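Peroxiredoxin (Akkermansia muciniphila, PDB 6KHX) probably reduces peroxides as a typical 2-Cys peroxiredoxin, in which a peroxidatic cysteine of one subunit and a resolving cysteine of another cooperate in each catalytic cycle. Local coordinates at residues Ala13-Asn18 and Ser98-Ser103; Ile37-Tyr41 and Leu53-Gln57; Glu62-Arg66 and Ile163-Ile167; Val115-Glu120 and Asn131-Tyr137; Tyr179-Cys183 and Ala193-Ser197. The contacts are given in a common frame with arbitrary orientation. Residue numbers count along the deposited sequence, not the author numbering.

Contact 2 is the interior of the fold: all five of its touching residues are buried, and aromatic and aliphatic side chains join strand 35-40 to helix 48-58. Contact 3 continues that apolar layer, Phe63 CZ lying 3.9 Å from Phe56 CE1, but ends at a charged network. Contact 1 shares the central sheet with contact 2 and is built on backbone hydrogen bonds; Tyr99 OH reaches Leu53 O at 2.8 Å. Contact 4 also pairs backbones, less regularly and nearer the surface, its Ala136 CB lying 3.8 Å from Phe40 CB. Contact 5 stands apart on the C-terminal arm, its centre about 39 Å from that of contact 4; backbone pairing there is slight, Val182 N to Met194 O being a weak hydrogen bond.

Contact 1. Residues Ala13-Asn18 and Ser98-Ser103; sequences ANAVVN and SYPIVS
Val17 packs against the ring of Pro100, CG2 to CB at 3.7 Å, where two antiparallel chains meet edge to edge. Strands 13-17 and 101-103 approach to 4.5 Å at an angle of 153°. Val16 and Ile101 form the hydrogen-bonded pair (CA-CA 5.1 Å): Val16 N donates to Ile101 O at 2.9 Å and Ile101 N to Val16 O at 2.8 Å. Ala15 and Val102 make the next, non-hydrogen-bonded pair, with CA atoms 4.1 Å apart and Ala15 CA 3.2 Å from Ile101 O. The ladder runs on through Ser103 N to Asn14 O (2.8 Å), and one water extends it, accepting from Asn14 N (3.0 Å) and donating to Ser103 O (2.6 Å). Towards the other end the register slips by one residue: Asn18, with positive phi and psi (50/42), pairs with Ser98, its N bonded to Ser98 O at 2.9 Å. Tyr99 (chi1 p) turns away and bonds Leu53 O through its hydroxyl. Val16 (t) and Ile101 (mt) share the face covered by His81 of helix 78-85; Ala15 and Val102 (t) face Phe25 on the other. Since strand 101-103 also bonds to strand 68-74, through Gly72, the pairing adds strand 13-17 to the central sheet, the N-terminal antiparallel extension that peroxiredoxins build onto the thioredoxin fold.

Contact 2. Residues Ile37-Tyr41 and Leu53-Gln57; sequences ILFFY and LIGFQ
This is the packing of strand on helix in the beta-alpha-beta crossover of the thioredoxin fold: strand 35-40 leads into helix 48-58, which in peroxiredoxins begins at the peroxidatic cysteine motif. The two short axes run nearly antiparallel, at 163°, and approach to 11.7 Å at the closest, a gap filled by side chains alone. Alternate residues of 37-41, namely Ile37, Phe39 and Tyr41, point their CA-CB bonds at the helix; Leu53 and Phe56, one turn apart, answer them. Phe39 takes chi1 p (72°), while Phe56 sits between wells at -93°, and the two rings form an offset stack with centroids 4.4 Å apart, planes at 16°, and CE1 of Phe39 3.7 Å from CD2 of Phe56. Ile37 (mm) fills in beside Phe56, CG2 to CE1 at 4.1 Å. Leu53, chi1 m with chi2 off-well at 144°, reaches both neighbours: CD2 comes 3.7 Å from CZ of Phe39. Its CD1 makes a CH-pi contact with Tyr41 (chi1 p), lying 3.9 Å from the ring centroid and 17° off the normal.

Contact 3. Residues Glu62-Arg66 and Ile163-Ile167; sequences EFDKR and IDEAI
Glu62 opens the segment in the short helix 60-65, its CB 3.8 Å from CD1 of Ile167 and its carboxylate directed to its own helix end. Phe63 follows with chi1 m (-68°), which carries the ring into helix 163-179: CZ lies 3.6 Å from Ile167 CG1, Ile167 CD1 covers one ring face, Ala166 CB meets the edge 4.3 Å from CZ, and Ile163 CG2 stands 4.2 Å from CE2. The CA atoms of Phe63 and Ile167 are 7.4 Å apart. Lys65 NZ makes a long salt bridge to Glu62 OE1 (3.5 Å). Arg66 has left the helix (phi/psi -99/14) and folds back, NE donating to Glu62 O at 3.0 Å and NH2 bridging Glu62 OE1 at 2.8 Å. The guanidinium so held lays one face over Ile167 (mt), Arg66 CZ lying 3.6 Å from Ile167 CG2. Arg66 NH1 makes a salt bridge to Asp171 farther along helix 163-179, while Phe63 also rests on Val68 and Val70, so Phe63 is packed between helix 163-179 and strand 68-74.

Contact 4. Residues Val115-Glu120 and Asn131-Tyr137; sequences VLAGDE and NGELIAY
Tyr137 N donates a hydrogen bond to Val115 O at 2.8 Å, and Ala117 N likewise to Ile135 O at 2.7 Å; these bonds flank a bridge between Leu116 and Ala136, whose CA atoms are 4.5 Å apart. Farther out, Asp119 and Asn131 satisfy each other reciprocally as an antiparallel hydrogen-bonded pair (CA-CA 4.9 Å): Asp119 N to Asn131 O is 2.8 Å, Asn131 N to Asp119 O 2.6 Å. The register shifts by two residues between these ladders, the outer one starting the beta hairpin of strands 119-122 and 128-131 that projects from the body of the thioredoxin fold. In the gap, Leu134 centres an inverse gamma turn closed weakly by Ile135 N and Glu133 O (3.0 Å). Asn106 of a second subunit supplies partners for Leu134 N and Gly132 O; within the chain, Lys107 bonds Leu134 O and Lys43 makes a salt bridge to the Glu133 carboxylate. Ala117 O receives a CA-H contact from Leu134 CA at 3.6 Å. Gly118 has phi/psi 90/167, where a CB would clash with Leu134 CD2. Apolar support comes from Ala117 CB against Tyr137 CE2 at 3.5 Å and from Leu116 (tp) CD1, 4.3 Å from Leu134 (mt) CB.

Contact 5. Residues Tyr179-Cys183 and Ala193-Ser197; sequences YGEVC and AMTPS
Val182, the residue most covered here, sits between Ala193, Met194 and Pro196. Both of its methyl groups are engaged under chi1 m: CG2 is 4.1 Å from Met194 CB and CG1 4.1 Å from Pro196 CB. Its backbone makes a single antiparallel bridge with Met194 (CA-CA 5.4 Å), Val182 N donating to Met194 O over 2.9 Å but at only 129°, a weak bond. Ala193 points its CB at the opposing segment, 3.6 Å from Val182 O and 3.2 Å from Glu181 OE1. Glu181, extended (mt, phi/psi -89/135), brings its CA within 3.1 Å of Met194 O; its carboxylate is held by His175 of helix 163-179. The 179-183 chain leaves that helix through Gly180 at positive phi (68/9), with Gly180 O 3.5 Å from Pro196 CD. On the other segment Pro196 centres an inverse gamma turn (Ser197 N to Thr195 O, 2.7 Å), after which Ser197 N-caps helix 198-209. Val48 and Phe47 of a third subunit pack on Val182 and Pro196, and Cys183, by family the probable resolving cysteine, makes backbone hydrogen bonds to the same subunit. Within the two segments the one clear backbone bond is weak and the rest is mostly packing, so the pairing itself is slight, compatible with the local unfolding known for typical 2-Cys peroxiredoxins.

Contact 1. Residues Ala13-Asn18 and Ser98-Ser103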
# COMPACT_ATOMS: atom_id res chain seq x y z
N ALA B 13 23.80 27.72 12.06
CA ALA B 13 24.07 27.16 13.37
C ALA B 13 24.85 28.17 14.20
O ALA B 13 25.32 29.19 13.71
CB ALA B 13 24.83 25.84 13.26
N ASN B 14 24.96 27.86 15.49
CA ASN B 14 25.85 28.61 16.35
C ASN B 14 27.29 28.32 15.96
O ASN B 14 27.63 27.21 15.53
CB ASN B 14 25.62 28.23 17.81
CG ASN B 14 24.21 28.55 18.27
OD1 ASN B 14 23.65 29.58 17.90
ND2 ASN B 14 23.64 27.66 19.07
N ALA B 15 28.15 29.32 16.14
CA ALA B 15 29.56 29.14 15.82
C ALA B 15 30.39 29.99 16.78
O ALA B 15 29.87 30.84 17.50
CB ALA B 15 29.87 29.52 14.37
N VAL B 16 31.68 29.71 16.80
CA VAL B 16 32.66 30.56 17.46
C VAL B 16 33.45 31.26 16.37
O VAL B 16 34.15 30.60 15.58
CB VAL B 16 33.58 29.78 18.41
CG1 VAL B 16 34.33 30.74 19.31
CG2 VAL B 16 32.73 28.89 19.28
N VAL B 17 33.29 32.57 16.29
CA VAL B 17 34.03 33.42 15.36
C VAL B 17 34.86 34.38 16.19
O VAL B 17 34.32 35.07 17.07
CB VAL B 17 33.09 34.17 14.40
CG1 VAL B 17 33.89 34.97 13.39
CG2 VAL B 17 32.17 33.20 13.67
N ASN B 18 36.17 34.40 15.92
CA ASN B 18 37.11 35.23 16.68
C ASN B 18 36.93 35.01 18.19
O ASN B 18 36.93 35.95 18.98
CB ASN B 18 36.96 36.70 16.31
CG ASN B 18 38.20 37.52 16.65
OD1 ASN B 18 39.31 36.99 16.72
ND2 ASN B 18 38.01 38.82 16.85
N SER B 98 40.96 31.74 15.15
CA SER B 98 40.08 32.89 15.01
C SER B 98 39.02 32.75 13.93
O SER B 98 38.05 33.52 13.95
CB SER B 98 40.90 34.15 14.71
OG SER B 98 41.62 34.00 13.50
N TYR B 99 39.17 31.82 12.98
CA TYR B 99 38.18 31.63 11.94
C TYR B 99 36.94 30.93 12.52
O TYR B 99 36.98 30.40 13.64
CB TYR B 99 38.78 30.84 10.78
CG TYR B 99 39.35 29.50 11.16
CD1 TYR B 99 38.55 28.37 11.24
CD2 TYR B 99 40.71 29.36 11.43
CE1 TYR B 99 39.07 27.15 11.59
CE2 TYR B 99 41.24 28.14 11.77
CZ TYR B 99 40.42 27.04 11.86
OH TYR B 99 40.94 25.82 12.20
N PRO B 100 35.82 30.93 11.79
CA PRO B 100 34.59 30.36 12.36
C PRO B 100 34.70 28.86 12.59
O PRO B 100 35.16 28.11 11.72
CB PRO B 100 33.52 30.68 11.30
CG PRO B 100 34.09 31.80 10.51
CD PRO B 100 35.57 31.56 10.48
N ILE B 101 34.27 28.43 13.77
CA ILE B 101 34.14 27.01 14.11
C ILE B 101 32.67 26.76 14.39
O ILE B 101 32.14 27.21 15.41
CB ILE B 101 35.01 26.61 15.30
CG1 ILE B 101 36.44 27.12 15.11
CG2 ILE B 101 34.96 25.10 15.48
CD1 ILE B 101 37.36 26.88 16.29
N VAL B 102 32.00 26.06 13.47
CA VAL B 102 30.56 25.87 13.51
C VAL B 102 30.22 24.74 14.47
O VAL B 102 30.91 23.71 14.52
CB VAL B 102 30.02 25.57 12.10
CG1 VAL B 102 28.52 25.29 12.13
CG2 VAL B 102 30.34 26.71 11.17
N SER B 103 29.13 24.90 15.21
CA SER B 103 28.61 23.85 16.08
C SER B 103 27.48 23.11 15.35
O SER B 103 26.37 23.64 15.24
CB SER B 103 28.13 24.43 17.40
OG SER B 103 27.40 23.47 18.15
O HOH W 1 24.57 25.09 16.52

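Contact 2. Residues Ile37-Tyr41 and Leu53-Gln57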
# COMPACT_ATOMS: atom_id res chain seq x y z
N ILE B 37 36.61 26.80 2.25
CA ILE B 37 37.16 25.51 2.63
C ILE B 37 36.46 25.12 3.93
O ILE B 37 36.68 25.75 4.98
CB ILE B 37 38.68 25.55 2.79
CG1 ILE B 37 39.36 25.61 1.42
CG2 ILE B 37 39.18 24.32 3.55
CD1 ILE B 37 39.35 24.29 0.69
N LEU B 38 35.59 24.12 3.86
CA LEU B 38 34.81 23.67 5.00
C LEU B 38 35.35 22.31 5.45
O LEU B 38 35.37 21.37 4.65
CB LEU B 38 33.32 23.56 4.63
CG LEU B 38 32.37 22.95 5.66
CD1 LEU B 38 32.23 23.87 6.86
CD2 LEU B 38 31.00 22.65 5.05
N PHE B 39 35.80 22.21 6.70
CA PHE B 39 36.34 20.94 7.17
C PHE B 39 35.70 20.52 8.49
O PHE B 39 35.50 21.33 9.40
CB PHE B 39 37.89 20.98 7.28
CG PHE B 39 38.41 21.79 8.43
CD1 PHE B 39 38.54 23.17 8.32
CD2 PHE B 39 38.81 21.18 9.60
CE1 PHE B 39 39.03 23.92 9.38
CE2 PHE B 39 39.31 21.92 10.66
CZ PHE B 39 39.42 23.29 10.55
N PHE B 40 35.37 19.23 8.56
CA PHE B 40 34.78 18.58 9.72
C PHE B 40 35.85 17.74 10.42
O PHE B 40 36.64 17.05 9.76
CB PHE B 40 33.62 17.66 9.31
CG PHE B 40 32.51 18.35 8.57
CD1 PHE B 40 32.63 18.65 7.22
CD2 PHE B 40 31.33 18.68 9.22
CE1 PHE B 40 31.60 19.28 6.54
CE2 PHE B 40 30.29 19.30 8.54
CZ PHE B 40 30.43 19.60 7.20
N TYR B 41 35.81 17.76 11.75
CA TYR B 41 36.60 16.94 12.65
C TYR B 41 35.69 16.33 13.70
O TYR B 41 34.61 16.86 13.98
CB TYR B 41 37.71 17.76 13.33
CG TYR B 41 37.21 18.86 14.22
CD1 TYR B 41 36.84 20.09 13.69
CD2 TYR B 41 37.11 18.68 15.60
CE1 TYR B 41 36.38 21.11 14.51
CE2 TYR B 41 36.66 19.69 16.42
CZ TYR B 41 36.29 20.91 15.87
OH TYR B 41 35.83 21.92 16.69
N LEU B 53 43.20 22.23 13.38
CA LEU B 53 42.62 23.55 13.58
C LEU B 53 43.71 24.62 13.71
O LEU B 53 43.62 25.70 13.10
CB LEU B 53 41.71 23.55 14.81
CG LEU B 53 40.33 22.90 14.61
CD1 LEU B 53 39.86 22.16 15.86
CD2 LEU B 53 39.31 23.95 14.20
N ILE B 54 44.75 24.34 14.50
CA ILE B 54 45.83 25.30 14.68
C ILE B 54 46.59 25.51 13.38
O ILE B 54 46.94 26.64 13.03
CB ILE B 54 46.76 24.84 15.82
CG1 ILE B 54 46.03 24.94 17.16
CG2 ILE B 54 48.02 25.69 15.85
CD1 ILE B 54 46.71 24.19 18.28
N GLY B 55 46.86 24.43 12.63
CA GLY B 55 47.55 24.59 11.37
C GLY B 55 46.76 25.44 10.38
O GLY B 55 47.33 26.28 9.68
N PHE B 56 45.44 25.25 10.33
CA PHE B 56 44.61 26.12 9.49
C PHE B 56 44.69 27.57 9.96
O PHE B 56 44.65 28.50 9.14
CB PHE B 56 43.16 25.64 9.47
CG PHE B 56 42.84 24.70 8.34
CD1 PHE B 56 42.78 25.17 7.04
CD2 PHE B 56 42.58 23.36 8.58
CE1 PHE B 56 42.49 24.30 5.99
CE2 PHE B 56 42.29 22.51 7.55
CZ PHE B 56 42.24 22.98 6.25
N GLN B 57 44.79 27.79 11.27
CA GLN B 57 44.99 29.15 11.77
C GLN B 57 46.32 29.72 11.28
O GLN B 57 46.39 30.90 10.91
CB GLN B 57 44.93 29.17 13.29
CG GLN B 57 45.16 30.55 13.89
CD GLN B 57 44.09 31.56 13.51
OE1 GLN B 57 42.91 31.24 13.45
NE2 GLN B 57 44.51 32.79 13.26

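Contact 3. Residues Glu62-Arg66 and Ile163-Ile167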
# COMPACT_ATOMS: atom_id res chain seq x y z
N GLU B 62 47.39 32.60 3.84
CA GLU B 62 47.44 32.00 2.51
C GLU B 62 46.05 31.85 1.91
O GLU B 62 45.87 32.00 0.70
CB GLU B 62 48.14 30.65 2.58
CG GLU B 62 49.61 30.73 2.95
CD GLU B 62 50.42 31.56 1.97
OE1 GLU B 62 50.33 31.30 0.75
OE2 GLU B 62 51.12 32.49 2.43
N PHE B 63 45.04 31.56 2.75
CA PHE B 63 43.68 31.46 2.24
C PHE B 63 43.06 32.84 2.05
O PHE B 63 42.32 33.05 1.08
CB PHE B 63 42.83 30.60 3.17
CG PHE B 63 43.23 29.15 3.17
CD1 PHE B 63 42.86 28.31 2.13
CD2 PHE B 63 43.98 28.62 4.21
CE1 PHE B 63 43.23 26.98 2.12
CE2 PHE B 63 44.35 27.28 4.20
CZ PHE B 63 43.97 26.46 3.16
N ASP B 64 43.36 33.79 2.94
CA ASP B 64 42.87 35.15 2.76
C ASP B 64 43.33 35.73 1.43
O ASP B 64 42.55 36.38 0.72
CB ASP B 64 43.32 36.05 3.91
CG ASP B 64 42.66 35.69 5.24
OD1 ASP B 64 41.53 35.15 5.22
OD2 ASP B 64 43.27 35.94 6.30
N LYS B 65 44.61 35.52 1.07
CA LYS B 65 45.10 36.03 -0.21
C LYS B 65 44.32 35.46 -1.38
O LYS B 65 44.21 36.11 -2.43
CB LYS B 65 46.59 35.72 -0.38
CG LYS B 65 47.49 36.33 0.67
CD LYS B 65 48.96 36.14 0.31
CE LYS B 65 49.29 34.72 -0.08
NZ LYS B 65 50.74 34.56 -0.36
N ARG B 66 43.76 34.26 -1.24
CA ARG B 66 43.03 33.61 -2.31
C ARG B 66 41.51 33.75 -2.20
O ARG B 66 40.78 33.02 -2.88
CB ARG B 66 43.43 32.14 -2.39
CG ARG B 66 44.72 31.90 -3.14
CD ARG B 66 45.28 30.53 -2.84
NE ARG B 66 46.37 30.63 -1.88
CZ ARG B 66 47.63 30.33 -2.16
NH1 ARG B 66 47.96 29.89 -3.36
NH2 ARG B 66 48.56 30.46 -1.22
N ILE B 163 47.33 20.84 4.56
CA ILE B 163 47.01 22.18 4.08
C ILE B 163 47.53 22.39 2.67
O ILE B 163 46.90 23.09 1.87
CB ILE B 163 47.58 23.22 5.06
CG1 ILE B 163 46.83 23.12 6.39
CG2 ILE B 163 47.57 24.63 4.46
CD1 ILE B 163 46.85 24.40 7.19
N ASP B 164 48.68 21.80 2.33
CA ASP B 164 49.24 21.99 1.00
C ASP B 164 48.28 21.50 -0.07
O ASP B 164 48.10 22.18 -1.09
CB ASP B 164 50.59 21.29 0.89
CG ASP B 164 51.64 21.89 1.80
OD1 ASP B 164 51.53 23.09 2.12
OD2 ASP B 164 52.57 21.16 2.19
N GLU B 165 47.66 20.34 0.13
CA GLU B 165 46.72 19.82 -0.87
C GLU B 165 45.48 20.70 -0.98
O GLU B 165 44.96 20.90 -2.09
CB GLU B 165 46.33 18.38 -0.52
CG GLU B 165 45.42 17.68 -1.55
CD GLU B 165 46.01 17.62 -2.96
OE1 GLU B 165 47.26 17.60 -3.10
OE2 GLU B 165 45.22 17.59 -3.93
N ALA B 166 45.01 21.25 0.14
CA ALA B 166 43.86 22.15 0.08
C ALA B 166 44.20 23.40 -0.73
O ALA B 166 43.45 23.80 -1.63
CB ALA B 166 43.42 22.52 1.49
N ILE B 167 45.35 24.01 -0.44
CA ILE B 167 45.77 25.19 -1.19
C ILE B 167 46.00 24.85 -2.66
O ILE B 167 45.67 25.64 -3.55
CB ILE B 167 47.01 25.82 -0.53
CG1 ILE B 167 46.59 26.52 0.76
CG2 ILE B 167 47.71 26.80 -1.47
CD1 ILE B 167 47.73 27.01 1.59

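Contact 4. Residues Val115-Glu120 and Asn131-Tyr137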
# COMPACT_ATOMS: atom_id res chain seq x y z
N VAL B 115 29.46 13.08 5.98
CA VAL B 115 30.65 12.83 6.79
C VAL B 115 30.32 12.28 8.16
O VAL B 115 31.24 12.07 8.97
CB VAL B 115 31.50 14.11 6.93
CG1 VAL B 115 31.92 14.63 5.56
CG2 VAL B 115 30.72 15.17 7.70
N LEU B 116 29.05 12.04 8.47
CA LEU B 116 28.66 11.56 9.79
C LEU B 116 28.98 10.08 9.91
O LEU B 116 28.53 9.28 9.08
CB LEU B 116 27.18 11.82 10.04
CG LEU B 116 26.74 11.62 11.48
CD1 LEU B 116 27.52 12.56 12.39
CD2 LEU B 116 25.26 11.88 11.59
N ALA B 117 29.76 9.71 10.92
CA ALA B 117 30.07 8.32 11.18
C ALA B 117 28.89 7.63 11.88
O ALA B 117 27.88 8.25 12.21
CB ALA B 117 31.34 8.21 12.03
N GLY B 118 29.05 6.33 12.12
CA GLY B 118 28.05 5.55 12.82
C GLY B 118 27.02 4.91 11.92
O GLY B 118 26.89 5.22 10.73
N ASP B 119 26.28 3.99 12.51
CA ASP B 119 25.24 3.22 11.83
C ASP B 119 23.99 3.22 12.70
O ASP B 119 24.07 2.94 13.90
CB ASP B 119 25.70 1.78 11.57
CG ASP B 119 24.64 0.93 10.90
OD1 ASP B 119 23.69 1.49 10.30
OD2 ASP B 119 24.75 -0.31 11.00
N GLU B 120 22.84 3.51 12.09
CA GLU B 120 21.58 3.55 12.80
C GLU B 120 20.72 2.35 12.43
O GLU B 120 20.74 1.88 11.29
CB GLU B 120 20.80 4.83 12.50
CG GLU B 120 21.41 6.07 13.08
CD GLU B 120 20.43 7.22 13.08
OE1 GLU B 120 19.27 6.99 12.68
OE2 GLU B 120 20.82 8.34 13.46
N ASN B 131 24.98 2.07 16.13
CA ASN B 131 26.27 1.41 16.25
C ASN B 131 27.35 2.45 16.00
O ASN B 131 27.32 3.16 14.99
CB ASN B 131 26.40 0.24 15.28
CG ASN B 131 25.36 -0.84 15.54
OD1 ASN B 131 25.20 -1.31 16.67
ND2 ASN B 131 24.67 -1.25 14.48
N GLY B 132 28.29 2.54 16.92
CA GLY B 132 29.33 3.53 16.81
C GLY B 132 28.88 4.89 17.32
O GLY B 132 27.86 5.04 17.99
N GLU B 133 29.69 5.89 17.01
CA GLU B 133 29.46 7.25 17.45
C GLU B 133 29.02 8.09 16.26
O GLU B 133 29.63 8.04 15.19
CB GLU B 133 30.73 7.83 18.06
CG GLU B 133 31.07 7.29 19.42
CD GLU B 133 32.34 7.90 19.97
OE1 GLU B 133 33.41 7.69 19.36
OE2 GLU B 133 32.27 8.59 21.00
N LEU B 134 27.95 8.87 16.45
CA LEU B 134 27.50 9.81 15.42
C LEU B 134 28.34 11.08 15.56
O LEU B 134 27.91 12.10 16.10
CB LEU B 134 26.01 10.09 15.56
CG LEU B 134 25.07 8.89 15.43
CD1 LEU B 134 23.64 9.29 15.75
CD2 LEU B 134 25.14 8.27 14.03
N ILE B 135 29.58 10.99 15.07
CA ILE B 135 30.51 12.11 15.01
C ILE B 135 31.04 12.19 13.59
O ILE B 135 30.94 11.24 12.81
CB ILE B 135 31.67 11.99 16.02
CG1 ILE B 135 32.46 10.70 15.77
CG2 ILE B 135 31.16 12.02 17.45
CD1 ILE B 135 33.55 10.47 16.80
N ALA B 136 31.61 13.35 13.25
CA ALA B 136 32.06 13.60 11.89
C ALA B 136 33.45 13.04 11.65
O ALA B 136 34.35 13.16 12.49
CB ALA B 136 32.05 15.10 11.59
N TYR B 137 33.63 12.42 10.48
CA TYR B 137 34.95 12.06 10.00
C TYR B 137 35.70 13.31 9.52
O TYR B 137 35.14 14.40 9.44
CB TYR B 137 34.85 11.05 8.85
CG TYR B 137 34.73 9.60 9.27
CD1 TYR B 137 35.77 8.95 9.93
CD2 TYR B 137 33.58 8.87 8.99
CE1 TYR B 137 35.67 7.62 10.30
CE2 TYR B 137 33.47 7.53 9.37
CZ TYR B 137 34.51 6.92 10.02
OH TYR B 137 34.41 5.60 10.39

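Contact 5. Residues Tyr179-Cys183 and Ala193-Ser197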
# COMPACT_ATOMS: atom_id res chain seq x y z
N TYR B 179 41.44 31.08 -16.55
CA TYR B 179 41.96 30.88 -17.89
C TYR B 179 41.23 29.81 -18.68
O TYR B 179 41.51 29.66 -19.88
CB TYR B 179 43.45 30.55 -17.85
CG TYR B 179 44.26 31.53 -17.04
CD1 TYR B 179 44.57 32.79 -17.56
CD2 TYR B 179 44.70 31.22 -15.76
CE1 TYR B 179 45.30 33.70 -16.82
CE2 TYR B 179 45.43 32.14 -15.01
CZ TYR B 179 45.73 33.37 -15.55
OH TYR B 179 46.46 34.28 -14.82
N GLY B 180 40.30 29.08 -18.07
CA GLY B 180 39.65 27.99 -18.78
C GLY B 180 40.54 26.82 -19.10
O GLY B 180 40.13 25.94 -19.87
N GLU B 181 41.75 26.79 -18.56
CA GLU B 181 42.67 25.67 -18.74
C GLU B 181 42.43 24.63 -17.65
O GLU B 181 42.30 24.98 -16.47
CB GLU B 181 44.12 26.16 -18.68
CG GLU B 181 44.51 27.13 -19.80
CD GLU B 181 45.91 27.70 -19.61
OE1 GLU B 181 46.42 27.69 -18.48
OE2 GLU B 181 46.50 28.16 -20.61
N VAL B 182 42.38 23.37 -18.03
CA VAL B 182 42.24 22.31 -17.04
C VAL B 182 43.61 22.01 -16.45
O VAL B 182 44.64 22.14 -17.12
CB VAL B 182 41.58 21.05 -17.66
CG1 VAL B 182 40.18 21.39 -18.12
CG2 VAL B 182 42.40 20.52 -18.82
N CYS B 183 43.63 21.62 -15.18
CA CYS B 183 44.89 21.44 -14.46
C CYS B 183 45.27 19.97 -14.43
O CYS B 183 44.50 19.15 -13.90
CB CYS B 183 44.77 22.00 -13.05
SG CYS B 183 44.48 23.78 -13.03
N ALA B 193 49.42 24.66 -17.41
CA ALA B 193 48.13 23.98 -17.43
C ALA B 193 47.89 23.41 -18.82
O ALA B 193 48.85 23.12 -19.54
CB ALA B 193 47.00 24.92 -17.00
N MET B 194 46.63 23.27 -19.23
CA MET B 194 46.34 22.58 -20.48
C MET B 194 45.05 23.09 -21.09
O MET B 194 44.09 23.38 -20.37
CB MET B 194 46.25 21.07 -20.25
CG MET B 194 45.88 20.26 -21.48
SD MET B 194 45.60 18.54 -21.03
CE MET B 194 46.89 18.35 -19.80
N THR B 195 45.03 23.21 -22.41
CA THR B 195 43.82 23.54 -23.14
C THR B 195 42.94 22.30 -23.32
O THR B 195 43.40 21.30 -23.87
CB THR B 195 44.17 24.12 -24.51
OG1 THR B 195 44.91 25.33 -24.34
CG2 THR B 195 42.92 24.39 -25.33
N PRO B 196 41.67 22.35 -22.91
CA PRO B 196 40.82 21.16 -23.06
C PRO B 196 40.40 20.90 -24.50
O PRO B 196 39.26 21.16 -24.89
CB PRO B 196 39.61 21.49 -22.17
CG PRO B 196 39.56 22.97 -22.13
CD PRO B 196 40.99 23.43 -22.17
N SER B 197 41.33 20.37 -25.29
CA SER B 197 41.07 20.01 -26.68
C SER B 197 42.02 18.89 -27.08
O SER B 197 42.98 18.58 -26.36
CB SER B 197 41.24 21.21 -27.62
OG SER B 197 42.60 21.62 -27.68